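Local coordinates for protein type I modular polyketide synthase (Streptomyces albus subsp. albus, PDB 6IYT) that probably loads an ethylmalonyl-type extender unit from coenzyme A onto the acyl carrier protein, as the acyltransferase domain of a salinomycin synthase module, at residues K120-Q128 with V204-G215; Q185-A196 with Q214-V222. All blocks are in the same frame, centred on the assembly; numbering follows the deposited sequence.

Interaction 1. Residues K120-Q128 with V204-G215; sequences KTVFVFPGQ and VVPDAVVGHSQG
Thr-121 and Asp-207 open a run of hydrogen bonds joining two parallel strands. Thr-121 N gives a nearly straight bond (168°) to Asp-207 OD2, 3.0 Å away, on the anti side of the carboxylate, while Asp-207 N donates in turn to Thr-121 O at 2.8 Å. The parallel pattern then runs on: Phe-123 N to Ala-208 O, Val-210 N to Phe-123 O, Phe-125 N to Val-210 O, and finally His-212 N to Phe-125 O at 2.8 Å.

Apolar contacts lie on both faces. With Val-122, CG2 stands anti to the backbone N and meets Val-210 CG2 at 3.6 Å. On the other face Pro-206 CD sits over the centre of the Phe-123 ring, a CH-pi contact 3.9 Å from its centroid, and Phe-125 turns a ring edge to Val-209 CG1.

Past the last strand bond, a type II' turn, closed by Gly-215 N on His-212 O, carries Ser-213 at positive phi (58°). This fits the GxSxG nucleophile elbow of acyltransferases; Ser-213 OG is hydrogen-bonded to His-320, consistent with a Ser-His catalytic pair. Strand 388-393 flanks 120-125 across from 208-211, helix 215-223 packs on Phe-125, and helix 181-200 touches Pro-126 and Gln-128.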
loop_
_atom_site.group_PDB
_atom_site.type_symbol
_atom_site.label_atom_id
_atom_site.label_comp_id
_atom_site.label_asym_id
_atom_site.label_seq_id
_atom_site.Cartn_x
_atom_site.Cartn_y
_atom_site.Cartn_z
ATOM N N LYS A 120 1.165 17.070 -4.507
ATOM C CA LYS A 120 2.169 16.056 -4.727
ATOM C C LYS A 120 1.701 14.678 -4.243
ATOM O O LYS A 120 0.772 14.571 -3.429
ATOM C CB LYS A 120 3.442 16.458 -4.041
ATOM C CG LYS A 120 4.068 17.699 -4.676
ATOM C CD LYS A 120 4.990 18.420 -3.704
ATOM C CE LYS A 120 6.338 17.760 -3.644
ATOM N NZ LYS A 120 7.391 18.732 -3.235
ATOM N N THR A 121 2.418 13.655 -4.689
ATOM C CA THR A 121 2.066 12.246 -4.454
ATOM C C THR A 121 3.142 11.610 -3.613
ATOM O O THR A 121 4.344 11.774 -3.900
ATOM C CB THR A 121 1.989 11.463 -5.782
ATOM O OG1 THR A 121 0.903 11.956 -6.583
ATOM C CG2 THR A 121 1.805 9.994 -5.527
ATOM N N VAL A 122 2.736 10.982 -2.509
ATOM C CA VAL A 122 3.640 10.201 -1.706
ATOM C C VAL A 122 3.207 8.751 -1.664
ATOM O O VAL A 122 2.023 8.465 -1.581
ATOM C CB VAL A 122 3.735 10.772 -0.272
ATOM C CG1 VAL A 122 2.360 10.922 0.360
ATOM C CG2 VAL A 122 4.630 9.934 0.574
ATOM N N PHE A 123 4.170 7.835 -1.837
ATOM C CA PHE A 123 3.883 6.418 -1.668
ATOM C C PHE A 123 4.137 5.984 -0.243
ATOM O O PHE A 123 5.194 6.322 0.362
ATOM C CB PHE A 123 4.690 5.554 -2.614
ATOM C CG PHE A 123 4.077 5.421 -3.992
ATOM C CD1 PHE A 123 3.471 6.505 -4.608
ATOM C CD2 PHE A 123 4.088 4.225 -4.646
ATOM C CE1 PHE A 123 2.865 6.363 -5.853
ATOM C CE2 PHE A 123 3.502 4.085 -5.909
ATOM C CZ PHE A 123 2.905 5.170 -6.502
ATOM N N VAL A 124 3.194 5.201 0.260
ATOM C CA VAL A 124 3.124 4.791 1.657
ATOM C C VAL A 124 3.333 3.264 1.710
ATOM O O VAL A 124 2.633 2.511 1.067
ATOM C CB VAL A 124 1.757 5.117 2.266
ATOM C CG1 VAL A 124 1.675 4.651 3.717
ATOM C CG2 VAL A 124 1.461 6.602 2.141
ATOM N N PHE A 125 4.245 2.836 2.568
ATOM C CA PHE A 125 4.627 1.437 2.685
ATOM C C PHE A 125 4.456 0.989 4.121
ATOM O O PHE A 125 5.248 1.372 5.006
ATOM C CB PHE A 125 6.094 1.282 2.274
ATOM C CG PHE A 125 6.358 1.635 0.847
ATOM C CD1 PHE A 125 6.630 2.961 0.478
ATOM C CD2 PHE A 125 6.206 0.679 -0.164
ATOM C CE1 PHE A 125 6.845 3.287 -0.859
ATOM C CE2 PHE A 125 6.396 1.012 -1.489
ATOM C CZ PHE A 125 6.661 2.319 -1.840
ATOM N N PRO A 126 3.348 0.307 4.411
ATOM C CA PRO A 126 3.075 -0.092 5.805
ATOM C C PRO A 126 3.943 -1.244 6.300
ATOM O O PRO A 126 4.713 -1.835 5.536
ATOM C CB PRO A 126 1.604 -0.514 5.781
ATOM C CG PRO A 126 1.286 -0.811 4.359
ATOM C CD PRO A 126 2.297 -0.119 3.478
ATOM N N GLY A 127 3.791 -1.579 7.553
ATOM C CA GLY A 127 4.442 -2.781 8.110
ATOM C C GLY A 127 3.495 -3.961 8.102
ATOM O O GLY A 127 2.725 -4.160 7.151
ATOM N N GLN A 128 3.537 -4.762 9.152
ATOM C CA GLN A 128 2.713 -5.955 9.186
ATOM C C GLN A 128 1.269 -5.571 9.415
ATOM O O GLN A 128 0.975 -4.490 9.933
ATOM C CB GLN A 128 3.195 -6.926 10.257
ATOM C CG GLN A 128 4.030 -8.046 9.695
ATOM C CD GLN A 128 4.805 -8.786 10.751
ATOM O OE1 GLN A 128 4.258 -9.634 11.480
ATOM N NE2 GLN A 128 6.057 -8.460 10.873
ATOM N N VAL A 204 1.793 6.806 -12.359
ATOM C CA VAL A 204 1.598 7.297 -10.982
ATOM C C VAL A 204 2.816 6.930 -10.179
ATOM O O VAL A 204 3.130 5.717 -10.007
ATOM C CB VAL A 204 0.317 6.722 -10.338
ATOM C CG1 VAL A 204 0.186 7.146 -8.874
ATOM C CG2 VAL A 204 -0.904 7.174 -11.107
ATOM N N VAL A 205 3.614 7.954 -9.877
ATOM C CA VAL A 205 4.923 7.757 -9.263
ATOM C C VAL A 205 5.096 8.644 -8.043
ATOM O O VAL A 205 4.501 9.729 -7.956
ATOM C CB VAL A 205 6.091 8.030 -10.268
ATOM C CG1 VAL A 205 6.098 7.005 -11.393
ATOM C CG2 VAL A 205 6.032 9.435 -10.828
ATOM N N PRO A 206 5.941 8.219 -7.103
ATOM C CA PRO A 206 6.125 9.017 -5.872
ATOM C C PRO A 206 7.017 10.227 -6.084
ATOM O O PRO A 206 7.966 10.160 -6.878
ATOM C CB PRO A 206 6.821 8.037 -4.930
ATOM C CG PRO A 206 7.512 7.098 -5.822
ATOM C CD PRO A 206 6.562 6.907 -6.984
ATOM N N ASP A 207 6.602 11.356 -5.510
ATOM C CA ASP A 207 7.473 12.521 -5.322
ATOM C C ASP A 207 8.241 12.398 -4.012
ATOM O O ASP A 207 9.241 13.128 -3.770
ATOM C CB ASP A 207 6.637 13.823 -5.310
ATOM C CG ASP A 207 5.862 14.042 -6.618
ATOM O OD1 ASP A 207 6.500 13.958 -7.686
ATOM O OD2 ASP A 207 4.613 14.248 -6.578
ATOM N N ALA A 208 7.756 11.525 -3.150
ATOM C CA ALA A 208 8.401 11.195 -1.888
ATOM C C ALA A 208 7.909 9.817 -1.468
ATOM O O ALA A 208 6.863 9.366 -1.944
ATOM C CB ALA A 208 8.054 12.199 -0.834
ATOM N N VAL A 209 8.562 9.230 -0.473
ATOM C CA VAL A 209 8.106 7.955 0.089
ATOM C C VAL A 209 8.084 8.024 1.606
ATOM O O VAL A 209 8.767 8.852 2.189
ATOM C CB VAL A 209 8.997 6.783 -0.318
ATOM C CG1 VAL A 209 8.999 6.586 -1.828
ATOM C CG2 VAL A 209 10.416 6.980 0.216
ATOM N N VAL A 210 7.160 7.263 2.213
ATOM C CA VAL A 210 7.078 7.135 3.680
ATOM C C VAL A 210 6.774 5.703 4.018
ATOM O O VAL A 210 5.923 5.062 3.380
ATOM C CB VAL A 210 5.991 8.015 4.294
ATOM C CG1 VAL A 210 6.071 7.980 5.806
ATOM C CG2 VAL A 210 6.110 9.428 3.807
ATOM N N GLY A 211 7.497 5.174 4.978
ATOM C CA GLY A 211 7.296 3.807 5.421
ATOM C C GLY A 211 6.932 3.737 6.902
ATOM O O GLY A 211 7.247 4.653 7.696
ATOM N N HIS A 212 6.399 2.602 7.300
ATOM C CA HIS A 212 5.996 2.368 8.689
ATOM C C HIS A 212 6.727 1.110 9.184
ATOM O O HIS A 212 6.609 0.046 8.570
ATOM C CB HIS A 212 4.487 2.163 8.737
ATOM C CG HIS A 212 3.927 2.127 10.104
ATOM N ND1 HIS A 212 3.019 3.067 10.565
ATOM C CD2 HIS A 212 4.183 1.309 11.144
ATOM C CE1 HIS A 212 2.647 2.739 11.796
ATOM N NE2 HIS A 212 3.317 1.661 12.155
ATOM N N SER A 213 7.608 1.269 10.184
ATOM C CA SER A 213 8.361 0.123 10.709
ATOM C C SER A 213 9.165 -0.537 9.560
ATOM O O SER A 213 9.811 0.149 8.827
ATOM C CB SER A 213 7.386 -0.862 11.350
ATOM O OG SER A 213 8.076 -1.825 12.131
ATOM N N GLN A 214 8.989 -1.857 9.354
ATOM C CA GLN A 214 9.675 -2.597 8.284
ATOM C C GLN A 214 9.351 -2.030 6.900
ATOM O O GLN A 214 10.152 -2.179 5.946
ATOM C CB GLN A 214 9.279 -4.099 8.334
ATOM C CG GLN A 214 7.823 -4.322 8.018
ATOM C CD GLN A 214 7.333 -5.717 8.294
ATOM O OE1 GLN A 214 7.180 -6.535 7.361
ATOM N NE2 GLN A 214 6.954 -5.972 9.537
ATOM N N GLY A 215 8.226 -1.326 6.788
ATOM C CA GLY A 215 7.852 -0.682 5.535
ATOM C C GLY A 215 8.900 0.297 5.026
ATOM O O GLY A 215 8.916 0.658 3.840
#

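Interaction 2. Residues Q185-A196 with Q214-V222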
loop_
_atom_site.group_PDB
_atom_site.type_symbol
_atom_site.label_atom_id
_atom_site.label_comp_id
_atom_site.label_asym_id
_atom_site.label_seq_id
_atom_site.Cartn_x
_atom_site.Cartn_y
_atom_site.Cartn_z
ATOM N N GLN A 185 7.985 -11.154 6.464
ATOM C CA GLN A 185 8.525 -9.810 6.207
ATOM C C GLN A 185 9.196 -9.728 4.817
ATOM O O GLN A 185 8.953 -8.805 4.084
ATOM C CB GLN A 185 9.447 -9.344 7.309
ATOM C CG GLN A 185 8.741 -9.160 8.636
ATOM C CD GLN A 185 9.520 -8.290 9.621
ATOM O OE1 GLN A 185 10.554 -7.714 9.282
ATOM N NE2 GLN A 185 8.971 -8.126 10.811
ATOM N N PRO A 186 10.000 -10.736 4.442
ATOM C CA PRO A 186 10.583 -10.584 3.114
ATOM C C PRO A 186 9.579 -10.752 1.987
ATOM O O PRO A 186 9.717 -10.098 0.917
ATOM C CB PRO A 186 11.667 -11.709 3.073
ATOM C CG PRO A 186 12.006 -11.946 4.515
ATOM C CD PRO A 186 10.654 -11.814 5.205
ATOM N N VAL A 187 8.517 -11.523 2.230
ATOM C CA VAL A 187 7.443 -11.649 1.230
ATOM C C VAL A 187 6.645 -10.322 1.103
ATOM O O VAL A 187 6.453 -9.827 0.014
ATOM C CB VAL A 187 6.505 -12.788 1.565
ATOM C CG1 VAL A 187 5.235 -12.663 0.765
ATOM C CG2 VAL A 187 7.186 -14.110 1.295
ATOM N N LEU A 188 6.311 -9.708 2.242
ATOM C CA LEU A 188 5.675 -8.379 2.251
ATOM C C LEU A 188 6.501 -7.327 1.533
ATOM O O LEU A 188 5.959 -6.501 0.824
ATOM C CB LEU A 188 5.413 -7.931 3.681
ATOM C CG LEU A 188 4.004 -7.940 4.269
ATOM C CD1 LEU A 188 3.027 -8.837 3.567
ATOM C CD2 LEU A 188 4.024 -8.181 5.777
ATOM N N PHE A 189 7.810 -7.306 1.815
ATOM C CA PHE A 189 8.741 -6.450 1.135
ATOM C C PHE A 189 8.643 -6.622 -0.394
ATOM O O PHE A 189 8.493 -5.655 -1.114
ATOM C CB PHE A 189 10.157 -6.763 1.599
ATOM C CG PHE A 189 11.222 -6.151 0.753
ATOM C CD1 PHE A 189 11.634 -4.848 0.979
ATOM C CD2 PHE A 189 11.936 -6.915 -0.113
ATOM C CE1 PHE A 189 12.662 -4.277 0.242
ATOM C CE2 PHE A 189 12.978 -6.378 -0.837
ATOM C CZ PHE A 189 13.348 -5.045 -0.652
ATOM N N THR A 190 8.628 -7.866 -0.853
ATOM C CA THR A 190 8.616 -8.140 -2.283
ATOM C C THR A 190 7.312 -7.680 -2.878
ATOM O O THR A 190 7.309 -7.002 -3.894
ATOM C CB THR A 190 8.835 -9.639 -2.592
ATOM O OG1 THR A 190 7.699 -10.395 -2.165
ATOM C CG2 THR A 190 10.021 -10.106 -1.907
ATOM N N VAL A 191 6.232 -7.917 -2.170
ATOM C CA VAL A 191 4.918 -7.553 -2.675
ATOM C C VAL A 191 4.760 -6.008 -2.722
ATOM O O VAL A 191 4.309 -5.454 -3.745
ATOM C CB VAL A 191 3.801 -8.180 -1.839
ATOM C CG1 VAL A 191 2.489 -7.520 -2.142
ATOM C CG2 VAL A 191 3.715 -9.668 -2.087
ATOM N N MET A 192 5.235 -5.313 -1.686
ATOM C CA MET A 192 5.034 -3.826 -1.601
ATOM C C MET A 192 5.880 -3.096 -2.650
ATOM O O MET A 192 5.411 -2.177 -3.337
ATOM C CB MET A 192 5.394 -3.326 -0.212
ATOM C CG MET A 192 4.309 -3.543 0.805
ATOM S SD MET A 192 4.642 -2.692 2.375
ATOM C CE MET A 192 6.144 -3.451 2.892
ATOM N N VAL A 193 7.094 -3.547 -2.833
ATOM C CA VAL A 193 7.929 -2.955 -3.836
ATOM C C VAL A 193 7.348 -3.214 -5.219
ATOM O O VAL A 193 7.391 -2.341 -6.091
ATOM C CB VAL A 193 9.374 -3.505 -3.751
ATOM C CG1 VAL A 193 10.190 -3.012 -4.937
ATOM C CG2 VAL A 193 10.037 -3.099 -2.429
ATOM N N SER A 194 6.842 -4.427 -5.455
ATOM C CA SER A 194 6.360 -4.778 -6.792
ATOM C C SER A 194 5.044 -4.100 -7.127
ATOM O O SER A 194 4.766 -3.803 -8.297
ATOM C CB SER A 194 6.191 -6.289 -6.933
ATOM O OG SER A 194 7.408 -6.948 -6.658
ATOM N N LEU A 195 4.229 -3.845 -6.111
ATOM C CA LEU A 195 2.980 -3.120 -6.317
ATOM C C LEU A 195 3.225 -1.678 -6.730
ATOM O O LEU A 195 2.496 -1.134 -7.550
ATOM C CB LEU A 195 2.078 -3.181 -5.089
ATOM C CG LEU A 195 1.418 -4.492 -4.738
ATOM C CD1 LEU A 195 0.679 -4.349 -3.418
ATOM C CD2 LEU A 195 0.457 -4.972 -5.804
ATOM N N ALA A 196 4.350 -1.110 -6.323
ATOM C CA ALA A 196 4.666 0.268 -6.758
ATOM C C ALA A 196 4.904 0.318 -8.301
ATOM O O ALA A 196 4.511 1.287 -8.976
ATOM C CB ALA A 196 5.855 0.785 -6.019
ATOM N N GLN A 214 8.989 -1.857 9.354
ATOM C CA GLN A 214 9.675 -2.597 8.284
ATOM C C GLN A 214 9.351 -2.030 6.900
ATOM O O GLN A 214 10.152 -2.179 5.946
ATOM C CB GLN A 214 9.279 -4.099 8.334
ATOM C CG GLN A 214 7.823 -4.322 8.018
ATOM C CD GLN A 214 7.333 -5.717 8.294
ATOM O OE1 GLN A 214 7.180 -6.535 7.361
ATOM N NE2 GLN A 214 6.954 -5.972 9.537
ATOM N N GLY A 215 8.226 -1.326 6.788
ATOM C CA GLY A 215 7.852 -0.682 5.535
ATOM C C GLY A 215 8.900 0.297 5.026
ATOM O O GLY A 215 8.916 0.658 3.840
ATOM N N GLU A 216 9.643 0.896 5.938
ATOM C CA GLU A 216 10.676 1.833 5.518
ATOM C C GLU A 216 11.729 1.143 4.659
ATOM O O GLU A 216 12.428 1.795 3.911
ATOM C CB GLU A 216 11.318 2.508 6.728
ATOM C CG GLU A 216 10.433 3.576 7.369
ATOM C CD GLU A 216 11.215 4.621 8.163
ATOM O OE1 GLU A 216 10.815 5.808 8.126
ATOM O OE2 GLU A 216 12.287 4.291 8.734
ATOM N N ILE A 217 11.916 -0.165 4.848
ATOM C CA ILE A 217 12.897 -0.903 4.005
ATOM C C ILE A 217 12.395 -0.976 2.537
ATOM O O ILE A 217 13.139 -0.677 1.580
ATOM C CB ILE A 217 13.137 -2.313 4.536
ATOM C CG1 ILE A 217 13.613 -2.271 5.991
ATOM C CG2 ILE A 217 14.129 -3.036 3.654
ATOM C CD1 ILE A 217 13.501 -3.605 6.714
ATOM N N ALA A 218 11.103 -1.242 2.361
ATOM C CA ALA A 218 10.485 -1.156 1.017
ATOM C C ALA A 218 10.516 0.272 0.443
ATOM O O ALA A 218 10.840 0.467 -0.736
ATOM C CB ALA A 218 9.068 -1.687 1.035
ATOM N N ALA A 219 10.254 1.252 1.283
ATOM C CA ALA A 219 10.308 2.646 0.864
ATOM C C ALA A 219 11.704 3.033 0.351
ATOM O O ALA A 219 11.847 3.697 -0.705
ATOM C CB ALA A 219 9.916 3.532 2.011
ATOM N N ALA A 220 12.732 2.599 1.081
ATOM C CA ALA A 220 14.133 2.852 0.685
ATOM C C ALA A 220 14.483 2.159 -0.621
ATOM O O ALA A 220 15.267 2.689 -1.429
ATOM C CB ALA A 220 15.072 2.400 1.778
ATOM N N ALA A 221 13.953 0.955 -0.829
ATOM C CA ALA A 221 14.197 0.241 -2.063
ATOM C C ALA A 221 13.537 0.991 -3.237
ATOM O O ALA A 221 14.117 1.121 -4.318
ATOM C CB ALA A 221 13.683 -1.174 -1.965
ATOM N N VAL A 222 12.343 1.493 -3.020
ATOM C CA VAL A 222 11.640 2.221 -4.077
ATOM C C VAL A 222 12.296 3.589 -4.382
ATOM O O VAL A 222 12.429 3.992 -5.561
ATOM C CB VAL A 222 10.138 2.350 -3.742
ATOM C CG1 VAL A 222 9.438 3.323 -4.677
ATOM C CG2 VAL A 222 9.479 0.974 -3.796
#
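The Phe-189 ring reaches Ala-218 and Ala-221, with CE1 3.9 Å from Ala-221 CB and CD1 3.9 Å from Ala-218 CA. With CG anti to the backbone N (chi1 167°), the ring is carried toward 217-221. Ile-217 O and Ala-218 N lie at its edge, near the ring plane. Val-193 CG2, from the same helix, sits over one ring face, offset toward the rim, and also reaches Ala-218 CB at 3.9 Å. Met-192 brings its methyl to the same CB from a different direction: the chain bends at chi3 (-61°), setting CE 3.9 Å away. Further along, Val-193 CG1 and Ala-196 CB both meet Val-222 CG2. At the N-terminal end Gln-185 lies across Gln-214, their amide planes 37° apart.

The helices run in roughly the same direction, 40° apart with axes 9.3 Å from each other, and small alanines let the larger side chains settle on 215-222. This second helix follows directly on the putative nucleophile elbow, as in the alpha/beta-hydrolase-like core of acyltransferases.

Behind this layer, Ser-194 OG bonds back to Thr-190 O, and Met-192 O accepts from Ser-394. Helix 228-245 backs Gln-185 and Phe-189, and helix 144-158 also touches Phe-189.

In the fold
From the N terminus, strand 120-125 comes first, and interaction 1 closes a long, largely helical excursion when the chain returns at 204-215 to set strand 208-211 beside it. Helix 181-200 lies within that excursion, just before the returning strand. Interaction 2 then closes a much shorter loop, from helix 181-200 through strand 208-211 to helix 215-223. The two contacts therefore cross rather than nest, and they share Gln-214 and Gly-215, where the strand gives way to the helix. Together they tie the edge of the parallel sheet to two helices packed beside it; Pro-126 against Met-192 and Phe-125 against Ala-219 bridge the two directly.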